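Long-range contact in CD38 molecule (Bos taurus, PDB 3GH3), which belongs to the ADP-ribosyl cyclase family, an ectoenzyme of mixed helix and parallel sheet: residues Pro77-Gly82 with Glu155-Ser160. Numbering follows the deposited sequence.
Sequences PTVPCG and ERFAES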
# COMPACT_ATOMS: atom_id res chain seq x y z
N PRO A 77 -6.84 -2.81 8.59
CA PRO A 77 -5.37 -2.73 8.63
C PRO A 77 -4.88 -1.94 9.83
O PRO A 77 -4.23 -0.90 9.67
CB PRO A 77 -5.04 -1.99 7.33
CG PRO A 77 -6.25 -1.10 7.09
CD PRO A 77 -7.44 -1.88 7.63
N THR A 78 -5.20 -2.44 11.03
CA THR A 78 -4.83 -1.79 12.29
C THR A 78 -3.44 -2.17 12.83
O THR A 78 -3.06 -3.34 12.85
CB THR A 78 -5.88 -2.06 13.38
OG1 THR A 78 -7.18 -1.64 12.92
CG2 THR A 78 -5.54 -1.32 14.67
N VAL A 79 -2.70 -1.16 13.27
CA VAL A 79 -1.34 -1.29 13.77
C VAL A 79 -1.26 -0.60 15.13
O VAL A 79 -1.94 0.40 15.35
CB VAL A 79 -0.36 -0.59 12.78
CG1 VAL A 79 1.07 -0.59 13.28
CG2 VAL A 79 -0.46 -1.26 11.39
N PRO A 80 -0.45 -1.13 16.05
CA PRO A 80 -0.29 -0.44 17.35
C PRO A 80 0.25 0.96 17.16
O PRO A 80 0.93 1.26 16.17
CB PRO A 80 0.71 -1.33 18.10
CG PRO A 80 0.48 -2.71 17.52
CD PRO A 80 0.17 -2.47 16.05
N CYS A 81 -0.07 1.85 18.09
CA CYS A 81 0.44 3.21 18.02
C CYS A 81 1.95 3.16 18.00
O CYS A 81 2.56 2.31 18.67
CB CYS A 81 -0.03 4.02 19.22
SG CYS A 81 -1.81 4.26 19.22
N GLY A 82 2.55 4.06 17.22
CA GLY A 82 4.00 4.21 17.17
C GLY A 82 4.74 3.18 16.34
O GLY A 82 5.96 3.16 16.32
N GLU A 155 -5.90 4.38 2.78
CA GLU A 155 -6.59 5.41 3.53
C GLU A 155 -6.95 4.94 4.94
O GLU A 155 -6.81 5.69 5.91
CB GLU A 155 -7.87 5.87 2.82
CG GLU A 155 -8.62 6.92 3.62
CD GLU A 155 -9.91 7.37 2.95
OE1 GLU A 155 -10.27 6.81 1.89
OE2 GLU A 155 -10.58 8.27 3.49
N ARG A 156 -7.42 3.70 5.06
CA ARG A 156 -7.74 3.17 6.39
C ARG A 156 -6.49 3.05 7.26
O ARG A 156 -6.50 3.40 8.43
CB ARG A 156 -8.46 1.82 6.28
CG ARG A 156 -9.96 1.93 6.00
CD ARG A 156 -10.71 2.64 7.14
NE ARG A 156 -10.80 1.83 8.36
CZ ARG A 156 -11.71 0.89 8.57
NH1 ARG A 156 -12.62 0.61 7.64
NH2 ARG A 156 -11.72 0.20 9.70
N PHE A 157 -5.41 2.54 6.66
CA PHE A 157 -4.11 2.44 7.31
C PHE A 157 -3.66 3.82 7.81
O PHE A 157 -3.27 3.96 8.97
CB PHE A 157 -3.13 1.83 6.30
CG PHE A 157 -1.73 1.55 6.82
CD1 PHE A 157 -1.49 0.52 7.73
CD2 PHE A 157 -0.65 2.28 6.33
CE1 PHE A 157 -0.18 0.22 8.17
CE2 PHE A 157 0.66 1.99 6.76
CZ PHE A 157 0.88 0.97 7.69
N ALA A 158 -3.73 4.85 6.97
CA ALA A 158 -3.34 6.20 7.41
C ALA A 158 -4.21 6.73 8.57
O ALA A 158 -3.70 7.24 9.56
CB ALA A 158 -3.38 7.18 6.23
N GLU A 159 -5.53 6.65 8.40
CA GLU A 159 -6.47 7.15 9.39
C GLU A 159 -6.21 6.48 10.73
O GLU A 159 -6.43 7.07 11.79
CB GLU A 159 -7.91 6.87 8.93
CG GLU A 159 -8.33 7.67 7.71
CD GLU A 159 -9.71 7.32 7.19
OE1 GLU A 159 -10.03 6.12 7.06
OE2 GLU A 159 -10.49 8.26 6.90
N SER A 160 -5.74 5.24 10.67
CA SER A 160 -5.54 4.42 11.86
C SER A 160 -4.30 4.83 12.65
O SER A 160 -4.18 4.49 13.84
CB SER A 160 -5.46 2.94 11.44
OG SER A 160 -4.52 2.22 12.22
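Pro77 and Phe157 form the closest CA pair, 5.5 Å apart, and the loop then runs past Ser160, whose CA is 6.3 Å from that of Thr78. In this ADP-ribosyl cyclase fold the contact lays the irregular loop between helix 69-74 and strand 85-87 against the C-terminal part of helix 145-160, the helix that leads into the neighbouring parallel strand 164-170. The buried surface is modest, 257 Å² summed over both sides, and the evidence is for van der Waals contact. The Pro77 ring reaches the helix through CG, 3.8 Å from Arg156 CB and equally near the backbone N of Phe157; the Arg156 side chain crosses the ring at about a right angle and touches it with its first methylene, before the bends at chi2 and chi3. Phe157 holds CG anti to its own N (chi1 -176°), which places one ring edge beside the loop. There CD1 lies 3.6 Å from Pro77 O, the oxygen being close to the ring plane. That carbonyl is buried here and has no hydrogen-bonding partner in the model. Phe86 meets the same aromatic ring, with the planes inclined at about 60°. Further along the loop, a disulfide from Cys81 to Cys162 and backbone hydrogen bonding between Gly82 and Cys162 tie it to the connection leading into strand 164-170. Ser160 OG comes no nearer than 4.0 Å to Val79 N, too far for a hydrogen bond. Val79 extends CG2, the methyl anti to its carbonyl carbon, obliquely to Phe157 CE1 at 3.6 Å.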